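Side-chain contacts in pectinesterase A (Erwinia chrysanthemi, PDB 2NTP), which hydrolyses the methyl esters of pectin, releasing methanol and leaving polygalacturonate, and is thought to begin the maceration and soft-rotting of plant tissue: residues Lys19-Ala24 against Ile37-Gly42; Ala26-Pro29 against Pro34-Ile37; Thr265-Thr270 against Tyr277-Met282; Ser171-Phe176 against Lys237-Gly242. All blocks are in the same frame, centred on the assembly; numbering follows the deposited sequence.

In the fold
The four contacts fall at two places along a right-handed parallel beta-helix. Contacts 1 and 2 lie toward its N-terminal end, 11 Å apart between centres; they share Ile-37 and touch where Ala-24 O comes 3.6 Å from Phe-35 CE2. Contacts 3 and 4 lie on the other side of the chain's centre, their own centres 10 Å apart, and are joined by probable backbone hydrogen bonds, Gly-278 O to Leu-241 N at 2.7 Å among them. Contact 4 carries the nucleophile Asp-175 beside a bound galacturonate, and contact 3 ends at Met-282 of the same glycan pocket. About 17 Å separates the nearest atoms of contacts 1 and 4.

Contact 1. Residues Lys19-Ala24 against Ile37-Gly42; sequences KTIADA and ILIKNG
Two pairs of apolar side chains, Ile-21 with Ile-39 and Ala-24 with Ile-37, join residues 19-24 to residues 37-42, and no hydrogen bond crosses between them. In the first pair the side chains cross at about a right angle and meet through their ends, Ile-21 CD1 lying 3.9 Å from Ile-39 CD1. The Ile-39 methyl also reaches the flank of its partner, 4.0 Å from Ile-21 CG1. In the second pair Ala-24 CB rests 3.9 Å from the branch methyl CG2 of Ile-37. With CG1 anti to the carbonyl carbon (chi1 -56°), Ile-37 sends its other arm toward the helix backbone, where CD1 comes 3.8 Å from Ala-24 C. All four residues are buried, and Val-8 of strand 6-8 touches Ile-21, Ala-24 and Ile-37.

Polar contacts fix the start of the helix instead. Thr-20 is the N-cap: its OG1 accepts from Asp-23 N at 3.1 Å with an N-H...O angle of 154°, while Glu-46 receives the N-H groups of Ile-21 and Ala-22. The result is a short helix packed on a strand in the beta-alpha-beta unit 6-8, 21-26, 35-39, at the N-terminal end of the parallel beta-helix.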
loop_
_atom_site.group_PDB
_atom_site.type_symbol
_atom_site.label_atom_id
_atom_site.label_comp_id
_atom_site.label_asym_id
_atom_site.label_seq_id
_atom_site.Cartn_x
_atom_site.Cartn_y
_atom_site.Cartn_z
ATOM N N LYS A 19 3.228 -15.471 -22.835
ATOM C CA LYS A 19 4.560 -15.343 -22.243
ATOM C C LYS A 19 4.615 -14.241 -21.185
ATOM O O LYS A 19 5.346 -14.358 -20.199
ATOM C CB LYS A 19 5.614 -15.086 -23.323
ATOM C CG LYS A 19 5.893 -16.283 -24.223
ATOM C CD LYS A 19 7.009 -15.997 -25.226
ATOM C CE LYS A 19 8.388 -16.003 -24.565
ATOM N NZ LYS A 19 9.486 -15.787 -25.555
ATOM N N THR A 20 3.851 -13.174 -21.404
ATOM C CA THR A 20 3.804 -12.046 -20.466
ATOM C C THR A 20 2.382 -11.764 -19.985
ATOM O O THR A 20 1.412 -12.008 -20.704
ATOM C CB THR A 20 4.392 -10.737 -21.065
ATOM O OG1 THR A 20 3.447 -10.137 -21.959
ATOM C CG2 THR A 20 5.723 -10.988 -21.788
ATOM N N ILE A 21 2.276 -11.232 -18.767
ATOM C CA ILE A 21 0.986 -10.857 -18.180
ATOM C C ILE A 21 0.348 -9.697 -18.948
ATOM O O ILE A 21 -0.860 -9.690 -19.179
ATOM C CB ILE A 21 1.123 -10.498 -16.674
ATOM C CG1 ILE A 21 1.785 -11.647 -15.907
ATOM C CG2 ILE A 21 -0.241 -10.180 -16.059
ATOM C CD1 ILE A 21 2.358 -11.229 -14.551
ATOM N N ALA A 22 1.167 -8.727 -19.345
ATOM C CA ALA A 22 0.705 -7.598 -20.156
ATOM C C ALA A 22 0.002 -8.042 -21.442
ATOM O O ALA A 22 -1.029 -7.476 -21.809
ATOM C CB ALA A 22 1.862 -6.666 -20.480
ATOM N N ASP A 23 0.568 -9.045 -22.113
ATOM C CA ASP A 23 -0.025 -9.591 -23.337
ATOM C C ASP A 23 -1.372 -10.264 -23.067
ATOM O O ASP A 23 -2.319 -10.073 -23.833
ATOM C CB ASP A 23 0.932 -10.560 -24.037
ATOM C CG ASP A 23 2.125 -9.856 -24.673
ATOM O OD1 ASP A 23 2.084 -8.618 -24.849
ATOM O OD2 ASP A 23 3.109 -10.546 -25.005
ATOM N N ALA A 24 -1.449 -11.034 -21.981
ATOM C CA ALA A 24 -2.695 -11.707 -21.587
ATOM C C ALA A 24 -3.802 -10.701 -21.264
ATOM O O ALA A 24 -4.951 -10.875 -21.678
ATOM C CB ALA A 24 -2.455 -12.646 -20.409
ATOM N N ILE A 37 -7.407 -14.355 -15.576
ATOM C CA ILE A 37 -6.102 -14.801 -16.055
ATOM C C ILE A 37 -5.371 -15.611 -14.986
ATOM O O ILE A 37 -5.174 -15.139 -13.859
ATOM C CB ILE A 37 -5.228 -13.601 -16.502
ATOM C CG1 ILE A 37 -5.958 -12.783 -17.569
ATOM C CG2 ILE A 37 -3.858 -14.085 -17.009
ATOM C CD1 ILE A 37 -5.355 -11.405 -17.839
ATOM N N LEU A 38 -4.984 -16.834 -15.340
ATOM C CA LEU A 38 -4.152 -17.649 -14.469
ATOM C C LEU A 38 -2.698 -17.341 -14.780
ATOM O O LEU A 38 -2.292 -17.334 -15.947
ATOM C CB LEU A 38 -4.434 -19.147 -14.648
ATOM C CG LEU A 38 -3.579 -20.140 -13.843
ATOM C CD1 LEU A 38 -3.830 -20.047 -12.335
ATOM C CD2 LEU A 38 -3.807 -21.573 -14.335
ATOM N N ILE A 39 -1.928 -17.059 -13.735
ATOM C CA ILE A 39 -0.499 -16.802 -13.877
ATOM C C ILE A 39 0.284 -17.919 -13.185
ATOM O O ILE A 39 0.295 -18.011 -11.958
ATOM C CB ILE A 39 -0.112 -15.415 -13.291
ATOM C CG1 ILE A 39 -0.934 -14.298 -13.948
ATOM C CG2 ILE A 39 1.382 -15.157 -13.459
ATOM C CD1 ILE A 39 -0.895 -12.958 -13.197
ATOM N N LYS A 40 0.928 -18.779 -13.975
ATOM C CA LYS A 40 1.734 -19.870 -13.420
ATOM C C LYS A 40 2.998 -19.339 -12.744
ATOM O O LYS A 40 3.456 -18.236 -13.067
ATOM C CB LYS A 40 2.096 -20.891 -14.510
ATOM C CG LYS A 40 0.904 -21.626 -15.109
ATOM C CD LYS A 40 0.403 -22.732 -14.182
ATOM C CE LYS A 40 -0.483 -23.727 -14.920
ATOM N NZ LYS A 40 0.308 -24.608 -15.831
ATOM N N ASN A 41 3.544 -20.123 -11.812
ATOM C CA ASN A 41 4.739 -19.755 -11.048
ATOM C C ASN A 41 5.869 -19.220 -11.920
ATOM O O ASN A 41 6.149 -19.755 -12.999
ATOM C CB ASN A 41 5.248 -20.936 -10.212
ATOM C CG ASN A 41 4.376 -21.224 -9.000
ATOM O OD1 ASN A 41 3.728 -20.331 -8.458
ATOM N ND2 ASN A 41 4.365 -22.478 -8.567
ATOM N N GLY A 42 6.499 -18.157 -11.442
ATOM C CA GLY A 42 7.590 -17.506 -12.156
ATOM C C GLY A 42 7.687 -16.061 -11.714
ATOM O O GLY A 42 6.763 -15.537 -11.091
#

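Contact 2. Residues Ala26-Pro29 against Pro34-Ile37; sequences ASAP and PFVI
The backbones of Ala-26-Pro-29, leaving helix 21-26, and Pro-34-Ile-37, entering strand 35-39, approach most closely at Ala-28 and Phe-35, whose CA atoms are 6.7 Å apart. Both of these residues direct their CB toward the opposite segment, and Phe-35 supplies nearly all of the surface on its side. Ala-28 CB stands 3.4 Å from the ring centroid and only 5° off the ring normal, a CH-pi contact almost exactly centred on one face. The near-equal distances from that methyl to the ring carbons, 3.6 Å to Phe-35 CG and 3.7 Å to Phe-35 CE2, confirm the centring. Phe-35 reaches this place through a chi1 of -164°, which sets its ring beside the carbonyl carbon, and a chi2 of 83°, which turns the ring roughly perpendicular to the CA-CB-CG plane.

The two segments flank the loop that leads from helix 21-26 into strand 35-39, the second strand of the large parallel sheet of the beta-helix, where Phe-35 exchanges backbone hydrogen bonds with Asn-54 and His-56. Two further groups approach the ring obliquely from the loop. Pro-29 CD comes 3.7 Å from Phe-35 CE1, and Ser-27 OG lies 3.6 Å from Phe-35 CZ. The hydroxyl has its polar partner elsewhere, in a hydrogen bond with Ala-24 O. Within its own strand Phe-35 meets Ile-37, whose CD1 lies at the ring edge, in plane, while Leu-55 and Ala-6 touch Phe-35 from the adjoining strands.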
loop_
_atom_site.group_PDB
_atom_site.type_symbol
_atom_site.label_atom_id
_atom_site.label_comp_id
_atom_site.label_asym_id
_atom_site.label_seq_id
_atom_site.Cartn_x
_atom_site.Cartn_y
_atom_site.Cartn_z
ATOM N N ALA A 26 -3.949 -7.515 -22.330
ATOM C CA ALA A 26 -4.277 -6.839 -23.580
ATOM C C ALA A 26 -5.196 -7.674 -24.472
ATOM O O ALA A 26 -6.041 -7.121 -25.180
ATOM C CB ALA A 26 -3.002 -6.464 -24.316
ATOM N N SER A 27 -5.036 -8.998 -24.414
ATOM C CA SER A 27 -5.829 -9.948 -25.209
ATOM C C SER A 27 -7.334 -9.911 -24.914
ATOM O O SER A 27 -8.136 -10.364 -25.733
ATOM C CB SER A 27 -5.304 -11.372 -25.007
ATOM O OG SER A 27 -5.865 -11.969 -23.849
ATOM N N ALA A 28 -7.703 -9.377 -23.747
ATOM C CA ALA A 28 -9.100 -9.345 -23.303
ATOM C C ALA A 28 -9.975 -8.508 -24.229
ATOM O O ALA A 28 -9.580 -7.400 -24.609
ATOM C CB ALA A 28 -9.189 -8.814 -21.879
ATOM N N PRO A 29 -11.171 -9.024 -24.586
ATOM C CA PRO A 29 -12.069 -8.235 -25.426
ATOM C C PRO A 29 -12.466 -6.937 -24.728
ATOM O O PRO A 29 -12.583 -6.906 -23.495
ATOM C CB PRO A 29 -13.289 -9.148 -25.603
ATOM C CG PRO A 29 -13.224 -10.120 -24.473
ATOM C CD PRO A 29 -11.758 -10.330 -24.227
ATOM N N PRO A 34 -16.511 -10.389 -17.152
ATOM C CA PRO A 34 -15.356 -10.865 -16.381
ATOM C C PRO A 34 -14.270 -11.491 -17.260
ATOM O O PRO A 34 -14.575 -12.239 -18.195
ATOM C CB PRO A 34 -15.958 -11.912 -15.433
ATOM C CG PRO A 34 -17.279 -12.263 -16.017
ATOM C CD PRO A 34 -17.762 -11.044 -16.727
ATOM N N PHE A 35 -13.016 -11.151 -16.974
ATOM C CA PHE A 35 -11.874 -11.747 -17.662
ATOM C C PHE A 35 -10.876 -12.214 -16.614
ATOM O O PHE A 35 -10.366 -11.403 -15.834
ATOM C CB PHE A 35 -11.230 -10.738 -18.616
ATOM C CG PHE A 35 -10.310 -11.361 -19.633
ATOM C CD1 PHE A 35 -10.823 -11.910 -20.807
ATOM C CD2 PHE A 35 -8.933 -11.399 -19.422
ATOM C CE1 PHE A 35 -9.983 -12.489 -21.755
ATOM C CE2 PHE A 35 -8.083 -11.979 -20.368
ATOM C CZ PHE A 35 -8.613 -12.526 -21.534
ATOM N N VAL A 36 -10.619 -13.518 -16.597
ATOM C CA VAL A 36 -9.821 -14.155 -15.549
ATOM C C VAL A 36 -8.548 -14.760 -16.133
ATOM O O VAL A 36 -8.599 -15.575 -17.061
ATOM C CB VAL A 36 -10.630 -15.247 -14.806
ATOM C CG1 VAL A 36 -9.886 -15.738 -13.568
ATOM C CG2 VAL A 36 -12.021 -14.722 -14.435
ATOM N N ILE A 37 -7.407 -14.355 -15.576
ATOM C CA ILE A 37 -6.102 -14.801 -16.055
ATOM C C ILE A 37 -5.371 -15.611 -14.986
ATOM O O ILE A 37 -5.174 -15.139 -13.859
ATOM C CB ILE A 37 -5.228 -13.601 -16.502
ATOM C CG1 ILE A 37 -5.958 -12.783 -17.569
ATOM C CG2 ILE A 37 -3.858 -14.085 -17.009
ATOM C CD1 ILE A 37 -5.355 -11.405 -17.839
#

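Contact 3. Residues Thr265-Thr270 against Tyr277-Met282; sequences TVFLNT and YGWDKM
Trp-279 and Phe-267 meet with ring planes at 48° and centroids 5.9 Å apart, an oblique aromatic pair. Trp-279 CH2 lies at the edge of the Phe-267 ring, close to its plane, and 3.7 Å from Phe-267 CE1. At the edge of the indole, in plane, sits Thr-265 CG2, and Phe-301 stacks with the same indole. The setting is the interior of the parallel beta-helix: Thr-265 and Phe-267 are alternate residues of strand 264-268, both with CB directed toward the other segment, whereas Trp-279 follows strand 276-278 of a different parallel sheet.

Since the backbones stay far apart, 10.0 Å between the CA atoms of Thr-265 and Trp-279, the long indole does most of the spanning. A chi1 of -56° puts it beside the backbone N of Trp-279, and the benzo end of the ring reaches the strand, Trp-279 CH2 coming within 3.6 Å of Thr-265 O. The hydroxyl of Thr-265 is hydrogen-bonded to that of Thr-208.

Beyond the indole, Asp-280 accepts with both carboxylate oxygens from within its own segment, each through its anti lone pair. Lys-281 N donates to Asp-280 OD1 at 2.7 Å. Met-282 then enters the glycan pocket and touches a bound galacturonate. On the other carboxylate oxygen, the Tyr-277 hydroxyl donates to Asp-280 OD2 at 2.6 Å.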
loop_
_atom_site.group_PDB
_atom_site.type_symbol
_atom_site.label_atom_id
_atom_site.label_comp_id
_atom_site.label_asym_id
_atom_site.label_seq_id
_atom_site.Cartn_x
_atom_site.Cartn_y
_atom_site.Cartn_z
ATOM N N THR A 265 -6.602 6.316 10.360
ATOM C CA THR A 265 -6.120 4.943 10.478
ATOM C C THR A 265 -6.708 4.373 11.754
ATOM O O THR A 265 -6.525 4.944 12.838
ATOM C CB THR A 265 -4.581 4.849 10.552
ATOM O OG1 THR A 265 -4.010 5.380 9.354
ATOM C CG2 THR A 265 -4.146 3.398 10.699
ATOM N N VAL A 266 -7.427 3.260 11.614
ATOM C CA VAL A 266 -8.008 2.570 12.765
ATOM C C VAL A 266 -7.539 1.119 12.786
ATOM O O VAL A 266 -7.647 0.411 11.776
ATOM C CB VAL A 266 -9.554 2.638 12.758
ATOM C CG1 VAL A 266 -10.118 1.947 13.993
ATOM C CG2 VAL A 266 -10.028 4.090 12.705
ATOM N N PHE A 267 -6.996 0.703 13.930
ATOM C CA PHE A 267 -6.598 -0.684 14.167
ATOM C C PHE A 267 -7.610 -1.331 15.097
ATOM O O PHE A 267 -7.884 -0.804 16.175
ATOM C CB PHE A 267 -5.215 -0.762 14.819
ATOM C CG PHE A 267 -4.086 -0.376 13.909
ATOM C CD1 PHE A 267 -3.653 0.946 13.836
ATOM C CD2 PHE A 267 -3.437 -1.338 13.130
ATOM C CE1 PHE A 267 -2.605 1.308 12.994
ATOM C CE2 PHE A 267 -2.387 -0.983 12.286
ATOM C CZ PHE A 267 -1.971 0.343 12.220
ATOM N N LEU A 268 -8.150 -2.475 14.684
ATOM C CA LEU A 268 -9.044 -3.250 15.547
ATOM C C LEU A 268 -8.573 -4.690 15.692
ATOM O O LEU A 268 -8.252 -5.343 14.698
ATOM C CB LEU A 268 -10.486 -3.222 15.034
ATOM C CG LEU A 268 -11.135 -1.854 14.809
ATOM C CD1 LEU A 268 -11.107 -1.519 13.323
ATOM C CD2 LEU A 268 -12.561 -1.850 15.332
ATOM N N ASN A 269 -8.533 -5.172 16.936
ATOM C CA ASN A 269 -8.180 -6.570 17.234
ATOM C C ASN A 269 -6.894 -7.020 16.530
ATOM O O ASN A 269 -6.833 -8.104 15.933
ATOM C CB ASN A 269 -9.353 -7.496 16.876
ATOM C CG ASN A 269 -10.630 -7.142 17.630
ATOM O OD1 ASN A 269 -11.637 -6.748 17.030
ATOM N ND2 ASN A 269 -10.591 -7.275 18.952
ATOM N N THR A 270 -5.867 -6.181 16.617
ATOM C CA THR A 270 -4.623 -6.398 15.888
ATOM C C THR A 270 -3.437 -6.553 16.842
ATOM O O THR A 270 -3.305 -5.797 17.801
ATOM C CB THR A 270 -4.410 -5.263 14.851
ATOM O OG1 THR A 270 -5.345 -5.443 13.784
ATOM C CG2 THR A 270 -2.997 -5.268 14.273
ATOM N N TYR A 277 5.859 2.327 18.709
ATOM C CA TYR A 277 5.876 3.314 19.801
ATOM C C TYR A 277 4.568 4.095 19.953
ATOM O O TYR A 277 4.326 4.708 21.003
ATOM C CB TYR A 277 7.072 4.276 19.679
ATOM C CG TYR A 277 7.106 5.106 18.412
ATOM C CD1 TYR A 277 6.275 6.220 18.249
ATOM C CD2 TYR A 277 7.985 4.788 17.379
ATOM C CE1 TYR A 277 6.311 6.981 17.075
ATOM C CE2 TYR A 277 8.030 5.547 16.204
ATOM C CZ TYR A 277 7.193 6.635 16.063
ATOM O OH TYR A 277 7.239 7.377 14.905
ATOM N N GLY A 278 3.732 4.077 18.914
ATOM C CA GLY A 278 2.494 4.862 18.888
ATOM C C GLY A 278 2.350 5.627 17.588
ATOM O O GLY A 278 2.794 5.163 16.539
ATOM N N TRP A 279 1.721 6.798 17.656
ATOM C CA TRP A 279 1.476 7.623 16.475
ATOM C C TRP A 279 2.534 8.724 16.358
ATOM O O TRP A 279 3.322 8.937 17.282
ATOM C CB TRP A 279 0.079 8.250 16.555
ATOM C CG TRP A 279 -1.042 7.257 16.724
ATOM C CD1 TRP A 279 -1.677 6.927 17.891
ATOM C CD2 TRP A 279 -1.662 6.473 15.695
ATOM N NE1 TRP A 279 -2.653 5.988 17.651
ATOM C CE2 TRP A 279 -2.664 5.689 16.314
ATOM C CE3 TRP A 279 -1.470 6.358 14.311
ATOM C CZ2 TRP A 279 -3.475 4.800 15.593
ATOM C CZ3 TRP A 279 -2.275 5.482 13.593
ATOM C CH2 TRP A 279 -3.268 4.708 14.237
ATOM N N ASP A 280 2.552 9.431 15.228
ATOM C CA ASP A 280 3.525 10.510 15.043
ATOM C C ASP A 280 2.961 11.666 14.222
ATOM O O ASP A 280 1.872 11.564 13.646
ATOM C CB ASP A 280 4.813 9.979 14.396
ATOM C CG ASP A 280 6.075 10.636 14.957
ATOM O OD1 ASP A 280 6.047 11.841 15.298
ATOM O OD2 ASP A 280 7.107 9.942 15.048
ATOM N N LYS A 281 3.717 12.764 14.193
ATOM C CA LYS A 281 3.395 13.937 13.382
ATOM C C LYS A 281 4.069 13.856 12.011
ATOM O O LYS A 281 4.927 13.003 11.771
ATOM C CB LYS A 281 3.821 15.223 14.111
ATOM C CG LYS A 281 5.316 15.321 14.405
ATOM C CD LYS A 281 5.649 16.540 15.262
ATOM C CE LYS A 281 7.154 16.674 15.435
ATOM N NZ LYS A 281 7.511 17.620 16.531
ATOM N N MET A 282 3.669 14.754 11.114
ATOM C CA MET A 282 4.255 14.837 9.784
ATOM C C MET A 282 4.223 16.276 9.302
ATOM O O MET A 282 3.283 17.014 9.607
ATOM C CB MET A 282 3.495 13.939 8.806
ATOM C CG MET A 282 4.190 13.741 7.463
ATOM S SD MET A 282 3.268 12.634 6.388
ATOM C CE MET A 282 4.362 12.558 4.975
#

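Contact 4. Residues Ser171-Phe176 against Lys237-Gly242; sequences SGTVDF and KSYGLG. With ADA (alpha-D-galactopyranuronic acid), chain C.
Tyr-239 lays the hydroxyl end of its ring along the backbone and side chain of Thr-173. Thr-173 CA sits at the ring's edge, in plane, and is 3.3 Å from Tyr-239 OH; on the same residue the methyl CG2 is 3.5 Å from that oxygen. A chi1 of 51° places OG1 of Thr-173 between the backbone N and the carbonyl carbon and leaves CG2 anti to that carbon, the position from which the methyl meets the phenol oxygen. The carbonyl oxygen Thr-173 O also lies at the edge, near the ring plane, 3.3 Å from Tyr-239 CE2. The two side chains approach at a slant, and it is the rim of the phenol, not a face, that meets the threonine. No hydrogen bond passes between the segments: the phenol oxygen is instead hydrogen-bonded to Arg-193 O, which anchors the end of the ring that Thr-173 borders.

Behind this contact the chain turns a corner at Asp-175 and Phe-176, and the Phe-176 ring folds back over its own segment, with Gly-172 N 3.8 Å above its plane and over its centre.

The corner presents the nucleophile. Asp-175 has its CB directed away from residues 237-242, and its OD2 lies 2.6 Å from O6B of the galacturonate. Its other oxygen, OD1, is in a salt bridge with Arg-243, and Gln-153, the transition-state stabiliser, is hydrogen-bonded to the same sugar.

In the beta-helix, Thr-173 follows strand 169-172 and hydrogen-bonds through its backbone with Tyr-206, while Tyr-239, in strand 239-242, packs on Leu-207 of strand 205-210 and Ile-276 of strand 276-278, its two neighbours in the sheet.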
loop_
_atom_site.group_PDB
_atom_site.type_symbol
_atom_site.label_atom_id
_atom_site.label_comp_id
_atom_site.label_asym_id
_atom_site.label_seq_id
_atom_site.Cartn_x
_atom_site.Cartn_y
_atom_site.Cartn_z
ATOM N N SER A 171 4.900 -5.423 3.293
ATOM C CA SER A 171 6.149 -5.037 3.938
ATOM C C SER A 171 6.580 -3.650 3.497
ATOM O O SER A 171 6.249 -3.204 2.393
ATOM C CB SER A 171 7.260 -6.045 3.621
ATOM O OG SER A 171 7.713 -5.913 2.290
ATOM N N GLY A 172 7.332 -2.978 4.365
ATOM C CA GLY A 172 7.861 -1.659 4.046
ATOM C C GLY A 172 8.479 -0.942 5.226
ATOM O O GLY A 172 8.645 -1.507 6.313
ATOM N N THR A 173 8.806 0.325 5.002
ATOM C CA THR A 173 9.463 1.150 6.009
ATOM C C THR A 173 8.659 2.428 6.263
ATOM O O THR A 173 7.854 2.492 7.202
ATOM C CB THR A 173 10.906 1.486 5.575
ATOM O OG1 THR A 173 10.886 2.001 4.241
ATOM C CG2 THR A 173 11.781 0.229 5.599
ATOM N N VAL A 174 8.849 3.426 5.405
ATOM C CA VAL A 174 8.219 4.735 5.588
ATOM C C VAL A 174 6.908 4.826 4.815
ATOM O O VAL A 174 6.896 4.698 3.589
ATOM C CB VAL A 174 9.175 5.878 5.140
ATOM C CG1 VAL A 174 8.430 7.217 5.022
ATOM C CG2 VAL A 174 10.361 5.994 6.097
ATOM N N ASP A 175 5.810 5.051 5.544
ATOM C CA ASP A 175 4.501 5.309 4.943
ATOM C C ASP A 175 4.098 4.193 3.981
ATOM O O ASP A 175 3.661 4.467 2.858
ATOM C CB ASP A 175 4.494 6.673 4.214
ATOM C CG ASP A 175 4.814 7.850 5.135
ATOM O OD1 ASP A 175 4.909 7.659 6.358
ATOM O OD2 ASP A 175 4.970 8.986 4.625
ATOM N N PHE A 176 4.257 2.935 4.402
ATOM C CA PHE A 176 4.125 1.839 3.436
ATOM C C PHE A 176 2.689 1.458 3.065
ATOM O O PHE A 176 2.471 0.684 2.133
ATOM C CB PHE A 176 5.076 0.647 3.696
ATOM C CG PHE A 176 4.770 -0.185 4.926
ATOM C CD1 PHE A 176 3.842 -1.228 4.872
ATOM C CD2 PHE A 176 5.484 0.015 6.111
ATOM C CE1 PHE A 176 3.593 -2.037 5.995
ATOM C CE2 PHE A 176 5.253 -0.794 7.240
ATOM C CZ PHE A 176 4.302 -1.815 7.183
ATOM N N LYS A 237 10.383 0.310 19.730
ATOM C CA LYS A 237 9.939 1.711 19.629
ATOM C C LYS A 237 10.575 2.474 18.460
ATOM O O LYS A 237 10.976 3.634 18.604
ATOM C CB LYS A 237 10.149 2.440 20.965
ATOM C CG LYS A 237 9.357 1.821 22.102
ATOM C CD LYS A 237 9.411 2.664 23.366
ATOM C CE LYS A 237 8.689 1.968 24.513
ATOM N NZ LYS A 237 7.226 1.779 24.263
ATOM N N SER A 238 10.647 1.809 17.308
ATOM C CA SER A 238 11.262 2.369 16.095
ATOM C C SER A 238 10.242 2.715 15.010
ATOM O O SER A 238 10.572 3.417 14.054
ATOM C CB SER A 238 12.307 1.400 15.522
ATOM O OG SER A 238 11.719 0.154 15.195
ATOM N N TYR A 239 9.013 2.221 15.165
ATOM C CA TYR A 239 7.961 2.390 14.152
ATOM C C TYR A 239 6.693 3.062 14.664
ATOM O O TYR A 239 6.177 2.715 15.727
ATOM C CB TYR A 239 7.600 1.037 13.531
ATOM C CG TYR A 239 8.404 0.718 12.297
ATOM C CD1 TYR A 239 9.685 0.165 12.393
ATOM C CD2 TYR A 239 7.893 0.986 11.028
ATOM C CE1 TYR A 239 10.427 -0.122 11.256
ATOM C CE2 TYR A 239 8.628 0.706 9.889
ATOM C CZ TYR A 239 9.894 0.157 10.006
ATOM O OH TYR A 239 10.614 -0.115 8.871
ATOM N N GLY A 240 6.195 4.027 13.899
ATOM C CA GLY A 240 4.906 4.634 14.195
ATOM C C GLY A 240 3.779 3.885 13.512
ATOM O O GLY A 240 3.953 3.333 12.419
ATOM N N LEU A 241 2.615 3.870 14.158
ATOM C CA LEU A 241 1.412 3.288 13.562
ATOM C C LEU A 241 0.920 4.116 12.383
ATOM O O LEU A 241 0.338 3.583 11.439
ATOM C CB LEU A 241 0.298 3.169 14.601
ATOM C CG LEU A 241 0.489 2.145 15.724
ATOM C CD1 LEU A 241 -0.602 2.311 16.761
ATOM C CD2 LEU A 241 0.512 0.724 15.170
ATOM N N GLY A 242 1.169 5.419 12.443
ATOM C CA GLY A 242 0.723 6.322 11.395
ATOM C C GLY A 242 1.188 7.739 11.652
ATOM O O GLY A 242 1.487 8.106 12.787
HETATM C C1 ADA C . 8.943 12.075 1.904
HETATM C C2 ADA C . 8.215 13.369 1.553
HETATM C C3 ADA C . 6.814 13.362 2.169
HETATM C C4 ADA C . 6.065 12.090 1.762
HETATM C C5 ADA C . 6.882 10.869 2.191
HETATM C C6 ADA C . 6.237 9.554 1.834
HETATM O O2 ADA C . 8.979 14.482 2.033
HETATM O O3 ADA C . 6.096 14.534 1.759
HETATM O O4 ADA C . 5.921 12.060 0.337
HETATM O O5 ADA C . 8.159 10.935 1.539
HETATM O O6B ADA C . 5.016 9.352 2.052
HETATM O O6A ADA C . 6.983 8.689 1.330
#